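Local coordinates for protein sugar isomerase (Sinorhizobium meliloti, PDB 3QC0) that probably acts as a sugar isomerase, and binds a zinc ion inside a TIM barrel of the xylose isomerase-like family, at residues A97-L102 and I200-I205; A34-R39 and A244-I249; R87-A92 and V137-E142. All blocks are in the same frame, centred on the assembly; numbering follows the deposited sequence. Where two conformers were deposited one is given.

Interaction 1 of 3, residues A97-L102 and I200-I205; sequences ADCLVL and ILAHHI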
loop_
_atom_site.group_PDB
_atom_site.type_symbol
_atom_site.label_atom_id
_atom_site.label_comp_id
_atom_site.label_asym_id
_atom_site.label_seq_id
_atom_site.Cartn_x
_atom_site.Cartn_y
_atom_site.Cartn_z
ATOM N N ALA A 97 15.153 9.970 -24.368
ATOM C CA ALA A 97 14.636 9.928 -22.991
ATOM C C ALA A 97 15.738 9.702 -21.929
ATOM O O ALA A 97 16.647 8.886 -22.109
ATOM C CB ALA A 97 13.546 8.849 -22.839
ATOM N N ASP A 98 15.629 10.414 -20.810
ATOM C CA ASP A 98 16.588 10.274 -19.730
ATOM C C ASP A 98 16.519 8.885 -19.065
ATOM O O ASP A 98 17.490 8.433 -18.462
ATOM C CB ASP A 98 16.348 11.341 -18.668
ATOM C CG ASP A 98 16.752 12.736 -19.133
ATOM O OD1 ASP A 98 17.360 12.860 -20.219
ATOM O OD2 ASP A 98 16.485 13.708 -18.392
ATOM N N CYS A 99 15.354 8.244 -19.142
ATOM C CA CYS A 99 15.225 6.867 -18.715
ATOM C C CYS A 99 13.981 6.267 -19.334
ATOM O O CYS A 99 13.089 7.006 -19.830
ATOM C CB CYS A 99 15.134 6.725 -17.157
ATOM S SG CYS A 99 13.666 7.458 -16.422
ATOM N N LEU A 100 13.926 4.928 -19.293
ATOM C CA LEU A 100 12.697 4.176 -19.551
ATOM C C LEU A 100 12.165 3.732 -18.197
ATOM O O LEU A 100 12.866 3.024 -17.474
ATOM C CB LEU A 100 13.003 2.947 -20.394
ATOM C CG LEU A 100 11.808 2.026 -20.661
ATOM C CD1 LEU A 100 10.690 2.706 -21.424
ATOM C CD2 LEU A 100 12.219 0.698 -21.324
ATOM N N VAL A 101 10.960 4.172 -17.877
ATOM C CA VAL A 101 10.324 3.787 -16.626
ATOM C C VAL A 101 9.811 2.348 -16.731
ATOM O O VAL A 101 9.227 1.980 -17.735
ATOM C CB VAL A 101 9.184 4.768 -16.287
ATOM C CG1 VAL A 101 8.419 4.305 -15.050
ATOM C CG2 VAL A 101 9.748 6.192 -16.066
ATOM N N LEU A 102 10.043 1.537 -15.692
ATOM C CA LEU A 102 9.621 0.159 -15.683
ATOM C C LEU A 102 8.576 -0.053 -14.581
ATOM O O LEU A 102 8.864 0.151 -13.387
ATOM C CB LEU A 102 10.771 -0.836 -15.459
ATOM C CG LEU A 102 11.951 -0.756 -16.452
ATOM C CD1 LEU A 102 13.000 -1.809 -16.012
ATOM C CD2 LEU A 102 11.488 -0.977 -17.888
ATOM N N ILE A 200 19.318 7.326 -8.470
ATOM C CA ILE A 200 18.076 8.114 -8.661
ATOM C C ILE A 200 18.047 8.637 -10.091
ATOM O O ILE A 200 18.940 9.377 -10.526
ATOM C CB ILE A 200 17.867 9.254 -7.634
ATOM C CG1 ILE A 200 17.983 8.715 -6.188
ATOM C CG2 ILE A 200 16.503 9.986 -7.937
ATOM C CD1 ILE A 200 17.962 9.838 -5.130
ATOM N N LEU A 201 17.052 8.208 -10.847
ATOM C CA LEU A 201 16.897 8.623 -12.244
ATOM C C LEU A 201 15.730 9.555 -12.511
ATOM O O LEU A 201 15.719 10.235 -13.529
ATOM C CB LEU A 201 16.744 7.396 -13.140
ATOM C CG LEU A 201 17.951 6.482 -13.276
ATOM C CD1 LEU A 201 17.693 5.134 -13.958
ATOM C CD2 LEU A 201 19.057 7.235 -14.084
ATOM N N ALA A 202 14.723 9.566 -11.639
ATOM C CA ALA A 202 13.558 10.395 -11.861
ATOM C C ALA A 202 12.862 10.623 -10.546
ATOM O O ALA A 202 12.996 9.802 -9.620
ATOM C CB ALA A 202 12.588 9.747 -12.876
ATOM N N HIS A 203 12.100 11.707 -10.513
ATOM C CA HIS A 203 11.302 12.123 -9.350
ATOM C C HIS A 203 9.960 12.573 -9.857
ATOM O O HIS A 203 9.881 13.568 -10.611
ATOM C CB HIS A 203 12.029 13.255 -8.621
ATOM C CG HIS A 203 11.290 13.818 -7.453
ATOM N ND1 HIS A 203 11.611 15.031 -6.892
ATOM C CD2 HIS A 203 10.255 13.320 -6.713
ATOM C CE1 HIS A 203 10.822 15.254 -5.852
ATOM N NE2 HIS A 203 9.961 14.259 -5.752
ATOM N N HIS A 204 8.909 11.821 -9.519
ATOM C CA HIS A 204 7.564 12.139 -9.957
ATOM C C HIS A 204 6.790 12.744 -8.803
ATOM O O HIS A 204 6.848 12.234 -7.658
ATOM C CB HIS A 204 6.787 10.922 -10.477
ATOM C CG HIS A 204 7.506 10.122 -11.505
ATOM N ND1 HIS A 204 7.065 8.891 -11.939
ATOM C CD2 HIS A 204 8.638 10.394 -12.204
ATOM C CE1 HIS A 204 7.914 8.437 -12.860
ATOM N NE2 HIS A 204 8.862 9.340 -13.046
ATOM N N ILE A 205 6.028 13.787 -9.124
ATOM C CA ILE A 205 5.249 14.522 -8.139
ATOM C C ILE A 205 3.761 14.592 -8.466
ATOM O O ILE A 205 3.353 14.484 -9.608
ATOM C CB ILE A 205 5.808 15.938 -7.889
ATOM C CG1 ILE A 205 5.857 16.738 -9.193
ATOM C CG2 ILE A 205 7.179 15.848 -7.198
ATOM C CD1 ILE A 205 6.169 18.267 -8.939
#

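Interaction 2 of 3, residues A34-R39 and A244-I249; sequences AIAPWR and AQEVEI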
loop_
_atom_site.group_PDB
_atom_site.type_symbol
_atom_site.label_atom_id
_atom_site.label_comp_id
_atom_site.label_asym_id
_atom_site.label_seq_id
_atom_site.Cartn_x
_atom_site.Cartn_y
_atom_site.Cartn_z
ATOM N N ALA A 34 10.346 20.145 -20.535
ATOM C CA ALA A 34 10.585 18.750 -20.239
ATOM C C ALA A 34 9.229 18.074 -20.093
ATOM O O ALA A 34 8.309 18.637 -19.501
ATOM C CB ALA A 34 11.376 18.624 -18.939
ATOM N N ILE A 35 9.128 16.870 -20.643
ATOM C CA ILE A 35 7.913 16.082 -20.666
ATOM C C ILE A 35 8.266 14.628 -20.362
ATOM O O ILE A 35 9.428 14.224 -20.432
ATOM C CB ILE A 35 7.154 16.188 -22.028
ATOM C CG1 ILE A 35 8.026 15.719 -23.218
ATOM C CG2 ILE A 35 6.695 17.640 -22.259
ATOM C CD1 ILE A 35 7.207 15.319 -24.414
ATOM N N ALA A 36 7.235 13.850 -20.068
ATOM C CA ALA A 36 7.331 12.395 -20.054
ATOM C C ALA A 36 6.099 11.849 -20.748
ATOM O O ALA A 36 5.014 11.800 -20.164
ATOM C CB ALA A 36 7.462 11.865 -18.612
ATOM N N PRO A 37 6.236 11.491 -22.038
ATOM C CA PRO A 37 5.125 10.913 -22.744
ATOM C C PRO A 37 4.989 9.416 -22.504
ATOM O O PRO A 37 5.911 8.769 -21.988
ATOM C CB PRO A 37 5.485 11.156 -24.198
ATOM C CG PRO A 37 6.981 10.948 -24.213
ATOM C CD PRO A 37 7.457 11.515 -22.864
ATOM N N TRP A 38 3.833 8.901 -22.905
ATOM C CA TRP A 38 3.555 7.497 -22.860
ATOM C C TRP A 38 3.642 6.872 -24.239
ATOM O O TRP A 38 3.431 7.544 -25.279
ATOM C CB TRP A 38 2.167 7.260 -22.257
ATOM C CG TRP A 38 2.093 7.573 -20.807
ATOM C CD1 TRP A 38 2.398 8.747 -20.193
ATOM C CD2 TRP A 38 1.741 6.662 -19.754
ATOM N NE1 TRP A 38 2.243 8.630 -18.834
ATOM C CE2 TRP A 38 1.837 7.361 -18.553
ATOM C CE3 TRP A 38 1.320 5.336 -19.731
ATOM C CZ2 TRP A 38 1.517 6.785 -17.328
ATOM C CZ3 TRP A 38 1.021 4.761 -18.495
ATOM C CH2 TRP A 38 1.150 5.477 -17.330
ATOM N N ARG A 39 3.901 5.573 -24.276
ATOM C CA ARG A 39 4.158 4.901 -25.545
ATOM C C ARG A 39 2.956 4.930 -26.478
ATOM O O ARG A 39 3.133 5.014 -27.698
ATOM C CB ARG A 39 4.589 3.469 -25.294
ATOM C CG ARG A 39 5.969 3.406 -24.612
ATOM C CD ARG A 39 6.320 2.005 -24.284
ATOM N NE ARG A 39 6.586 1.191 -25.447
ATOM C CZ ARG A 39 6.567 -0.142 -25.462
ATOM N NH1 ARG A 39 6.224 -0.823 -24.367
ATOM N NH2 ARG A 39 6.863 -0.806 -26.518
ATOM N N ALA A 244 14.631 17.383 -12.983
ATOM C CA ALA A 244 13.339 18.004 -12.955
ATOM C C ALA A 244 12.347 17.133 -12.192
ATOM O O ALA A 244 12.468 15.902 -12.143
ATOM C CB ALA A 244 12.824 18.251 -14.359
ATOM N N GLN A 245 11.365 17.799 -11.612
ATOM C CA GLN A 245 10.275 17.115 -10.950
ATOM C C GLN A 245 9.192 16.945 -11.990
ATOM O O GLN A 245 8.790 17.932 -12.621
ATOM C CB GLN A 245 9.771 17.935 -9.762
ATOM C CG GLN A 245 10.828 18.131 -8.701
ATOM C CD GLN A 245 10.347 19.017 -7.560
ATOM O OE1 GLN A 245 9.328 18.733 -6.943
ATOM N NE2 GLN A 245 11.069 20.084 -7.281
ATOM N N GLU A 246 8.733 15.703 -12.162
ATOM C CA GLU A 246 7.813 15.327 -13.214
ATOM C C GLU A 246 6.394 15.168 -12.667
ATOM O O GLU A 246 6.147 14.267 -11.831
ATOM C CB GLU A 246 8.318 14.019 -13.836
ATOM C CG GLU A 246 7.437 13.459 -14.940
ATOM C CD GLU A 246 7.892 12.101 -15.373
ATOM O OE1 GLU A 246 9.096 11.952 -15.690
ATOM O OE2 GLU A 246 7.059 11.179 -15.395
ATOM N N VAL A 247 5.491 16.048 -13.065
ATOM C CA VAL A 247 4.108 16.018 -12.627
ATOM C C VAL A 247 3.315 14.932 -13.314
ATOM O O VAL A 247 3.103 14.936 -14.513
ATOM C CB VAL A 247 3.397 17.332 -12.841
ATOM C CG1 VAL A 247 1.923 17.222 -12.408
ATOM C CG2 VAL A 247 4.189 18.459 -12.128
ATOM N N GLU A 248 2.873 13.973 -12.516
ATOM C CA GLU A 248 2.149 12.825 -13.030
ATOM C C GLU A 248 0.879 12.658 -12.215
ATOM O O GLU A 248 0.878 12.157 -11.093
ATOM C CB GLU A 248 3.012 11.556 -12.975
ATOM C CG GLU A 248 2.328 10.347 -13.569
ATOM C CD GLU A 248 3.159 9.113 -13.481
ATOM O OE1 GLU A 248 3.936 9.010 -12.543
ATOM O OE2 GLU A 248 3.065 8.272 -14.395
ATOM N N ILE A 249 -0.216 13.149 -12.775
ATOM C CA ILE A 249 -1.528 13.147 -12.147
ATOM C C ILE A 249 -2.529 12.374 -13.006
ATOM O O ILE A 249 -2.722 12.684 -14.177
ATOM C CB ILE A 249 -2.062 14.589 -11.923
ATOM C CG1 ILE A 249 -1.118 15.351 -10.993
ATOM C CG2 ILE A 249 -3.501 14.549 -11.345
ATOM C CD1 ILE A 249 -1.327 16.878 -10.889
#

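Interaction 3 of 3, residues R87-A92 and V137-E142; sequences RAVDEA and VPLAIE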
loop_
_atom_site.group_PDB
_atom_site.type_symbol
_atom_site.label_atom_id
_atom_site.label_comp_id
_atom_site.label_asym_id
_atom_site.label_seq_id
_atom_site.Cartn_x
_atom_site.Cartn_y
_atom_site.Cartn_z
ATOM N N ARG A 87 11.713 -3.058 -27.553
ATOM C CA ARG A 87 11.080 -2.045 -28.381
ATOM C C ARG A 87 10.937 -0.715 -27.621
ATOM O O ARG A 87 11.196 0.352 -28.148
ATOM C CB ARG A 87 9.707 -2.517 -28.866
ATOM C CG ARG A 87 9.645 -3.829 -29.626
ATOM C CD ARG A 87 10.225 -3.731 -31.048
ATOM N NE ARG A 87 11.680 -3.559 -31.015
ATOM C CZ ARG A 87 12.563 -4.525 -30.739
ATOM N NH1 ARG A 87 12.179 -5.774 -30.481
ATOM N NH2 ARG A 87 13.850 -4.231 -30.693
ATOM N N ALA A 88 10.541 -0.790 -26.341
ATOM C CA ALA A 88 10.420 0.376 -25.527
ATOM C C ALA A 88 11.753 1.112 -25.390
ATOM O O ALA A 88 11.799 2.332 -25.412
ATOM C CB ALA A 88 9.821 0.032 -24.133
ATOM N N VAL A 89 12.839 0.356 -25.240
ATOM C CA VAL A 89 14.174 0.929 -25.191
ATOM C C VAL A 89 14.478 1.638 -26.499
ATOM O O VAL A 89 14.983 2.735 -26.457
ATOM C CB VAL A 89 15.234 -0.142 -24.925
ATOM C CG1 VAL A 89 16.668 0.368 -25.259
ATOM C CG2 VAL A 89 15.159 -0.609 -23.436
ATOM N N ASP A 90 14.143 1.014 -27.626
ATOM C CA ASP A 90 14.405 1.635 -28.931
ATOM C C ASP A 90 13.655 2.983 -29.063
ATOM O O ASP A 90 14.174 3.967 -29.601
ATOM C CB ASP A 90 14.031 0.695 -30.068
ATOM C CG ASP A 90 14.889 -0.542 -30.136
ATOM O OD1 ASP A 90 15.928 -0.671 -29.413
ATOM O OD2 ASP A 90 14.521 -1.421 -30.942
ATOM N N GLU A 91 12.405 3.003 -28.612
ATOM C CA GLU A 91 11.587 4.200 -28.587
ATOM C C GLU A 91 12.226 5.277 -27.706
ATOM O O GLU A 91 12.363 6.435 -28.116
ATOM C CB GLU A 91 10.164 3.867 -28.134
ATOM C CG GLU A 91 9.421 2.896 -29.037
ATOM C CD GLU A 91 8.214 2.239 -28.397
ATOM O OE1 GLU A 91 7.674 2.828 -27.442
ATOM O OE2 GLU A 91 7.833 1.116 -28.855
ATOM N N ALA A 92 12.624 4.904 -26.491
ATOM C CA ALA A 92 13.261 5.830 -25.590
ATOM C C ALA A 92 14.517 6.427 -26.195
ATOM O O ALA A 92 14.781 7.618 -26.032
ATOM C CB ALA A 92 13.587 5.152 -24.198
ATOM N N VAL A 137 20.181 3.831 -22.790
ATOM C CA VAL A 137 18.900 4.140 -22.133
ATOM C C VAL A 137 18.927 3.572 -20.688
ATOM O O VAL A 137 18.827 2.354 -20.491
ATOM C CB VAL A 137 17.706 3.574 -22.900
ATOM C CG1 VAL A 137 16.365 3.843 -22.128
ATOM C CG2 VAL A 137 17.618 4.142 -24.328
ATOM N N PRO A 138 19.057 4.460 -19.685
ATOM C CA PRO A 138 18.939 3.985 -18.281
ATOM C C PRO A 138 17.574 3.380 -18.033
ATOM O O PRO A 138 16.584 3.909 -18.532
ATOM C CB PRO A 138 19.121 5.261 -17.465
ATOM C CG PRO A 138 19.984 6.149 -18.415
ATOM C CD PRO A 138 19.351 5.908 -19.744
ATOM N N LEU A 139 17.554 2.267 -17.305
ATOM C CA LEU A 139 16.284 1.646 -16.915
ATOM C C LEU A 139 15.951 2.124 -15.518
ATOM O O LEU A 139 16.752 1.952 -14.609
ATOM C CB LEU A 139 16.396 0.121 -16.935
ATOM C CG LEU A 139 16.689 -0.496 -18.321
ATOM C CD1 LEU A 139 16.765 -2.044 -18.238
ATOM C CD2 LEU A 139 15.677 -0.025 -19.410
ATOM N N ALA A 140 14.756 2.668 -15.332
ATOM C CA ALA A 140 14.319 3.181 -14.035
ATOM C C ALA A 140 13.224 2.296 -13.489
ATOM O O ALA A 140 12.076 2.382 -13.931
ATOM C CB ALA A 140 13.815 4.644 -14.162
ATOM N N ILE A 141 13.572 1.449 -12.524
ATOM C CA ILE A 141 12.564 0.669 -11.797
ATOM C C ILE A 141 11.755 1.638 -10.958
ATOM O O ILE A 141 12.308 2.365 -10.108
ATOM C CB ILE A 141 13.224 -0.378 -10.876
ATOM C CG1 ILE A 141 14.140 -1.342 -11.640
ATOM C CG2 ILE A 141 12.140 -1.144 -10.062
ATOM C CD1 ILE A 141 14.945 -2.297 -10.735
ATOM N N GLU A 142 10.451 1.623 -11.179
ATOM C CA GLU A 142 9.531 2.481 -10.410
ATOM C C GLU A 142 8.838 1.596 -9.368
ATOM O O GLU A 142 7.968 0.813 -9.709
ATOM C CB GLU A 142 8.503 3.147 -11.319
ATOM C CG GLU A 142 7.750 4.267 -10.605
ATOM C CD GLU A 142 6.627 4.862 -11.413
ATOM O OE1 GLU A 142 6.138 4.175 -12.311
ATOM O OE2 GLU A 142 6.264 6.012 -11.114
#

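Interaction 1 of 3, residues A97-L102 and I200-I205
Cys99 reaches across the barrel interior to Leu201 and Ala202, and two residues further on Val101 approaches the zinc ligand His204. Followed outward, Cys99 CB comes first to Leu201, lying 4.4 Å from Leu201 CB and as far from Leu201 CD1, a loose touch by the leucine's CB and one methyl branch. Its SG is flanked by both the backbone N and the carbonyl carbon (chi1 65°), a torsion that brings it toward the next residue while it stays near Leu201 CB: SG ends 4.4 Å from Ala202 CB. The two segments belong to the fourth and seventh strands of a closed eight-stranded TIM barrel, so no backbone hydrogen bond joins them and side chains alone span the interior. Cys99 itself lies just before strand 100-103, its backbone bonded to Leu64 of the adjoining strand 60-68. Towards the C-terminal ends of the strands the chemistry changes. Val101 turns its CG2 branch to the edge of the His204 imidazole, near the ring plane, 4.3 Å from His204 CE1. The neighbouring ring nitrogen, His204 ND1, coordinates the zinc ion, whose other protein ligands are Glu142, Asp177 and Glu248; Val101 also packs on Glu142.

Interaction 2 of 3, residues A34-R39 and A244-I249
Ala36 sets its methyl group over the flat face of the Glu246 carboxylate: Ala36 CB is 3.3 Å from Glu246 CD and equally near both carboxylate oxygens, a snug fit of a methyl on a buried carboxylate. CG of Glu246 is anti to its backbone N (chi1 178°) and the chain runs on extended, which carries the carboxylate across to this methyl. Further along, the Trp38 indole meets Glu248, with Trp38 CZ2 3.6 Å from Glu248 OE2. That oxygen lies at the ring edge, near its plane, while the carboxylate is turned 60° from the indole. The other oxygen, Glu248 OE1, is a zinc ligand beside Glu142, Asp177 and His204.

In the next shell, Glu246 OE1 is hydrogen-bonded to Thr62 OG1 and OE2 to Asn10 ND2, while Asn10 OD1 takes the bond from Trp38 NE1, so one amide positions both groups. With an alanine in place of Glu246, Thr62 and Asn10 would probably lose their carboxylate partner, and a gap would open beside Ala36. Strand 7-10, which carries Asn10, lies between strands 34-36 and 245-247 in the barrel; strands 60-68 and 200-205 flank the group, and Trp38 is the N-cap of helix 39-45, whose Arg39 forms salt bridges with Asp84 and Glu91 of helix 75-94.

Interaction 3 of 3, residues R87-A92 and V137-E142
In the outer layer of the TIM barrel, where helices cover the parallel strands, Val89 and Ala92 of helix 75-94 pack on Val137, just before strand 139-141, and on Leu139, its first residue. The helix leads into strand 100-103, and here it reaches past that strand to the next one in the sheet. Val137 carries most of the contact. Its CG1, anti to the backbone N (chi1 176°), points at Ala92 and lies 3.7 Å from Ala92 CB. The other branch, Val137 CG2, meets mainly Val89, resting 3.7 Å from the carbonyl oxygen Val89 O and 4.0 Å from Val89 CG1, though it is also near Ala92 CB. The two valines lie side by side, running in opposing senses, while Leu139 meets Val89 at about a right angle, Leu139 CD2 being 4.1 Å from Val89 CG2. Val89 also touches Leu100 of strand 100-103 and His131 and Ala135 of helix 114-135. At its far end the strand segment supplies the zinc ligand Glu142. Within the helix, one turn is tied by a salt bridge between Arg87 and Asp90, whose OD1 is hydrogen-bonded to His131 NE2. Arg87 NH2 donates to Asp90 OD2 over 2.9 Å, nearly straight at 170°. The oxygen lies in the guanidinium plane, but the donor stands 37° out of the carboxylate plane.

Overall arrangement
All three contacts are buried, but at different depths of one barrel. Interactions 1 and 2 lie inside it, joining strands that are not sheet neighbours, whereas interaction 3 lies in the outer layer, between helix and strand. Their chemistry follows: thinly spread apolar touches and a histidine edge in interaction 1, carboxylates against a methyl and an indole in interaction 2, and aliphatic side chains, with one backbone carbonyl oxygen, across interaction 3. Adjacent strands link them, 200-205 with 245-247 and 100-103 with 139-141, through probable backbone hydrogen bonds. His204, Glu248 and Glu142, one from each interaction, converge on the zinc ion, while the Arg39–Glu91 salt bridge joins interactions 2 and 3 away from the metal.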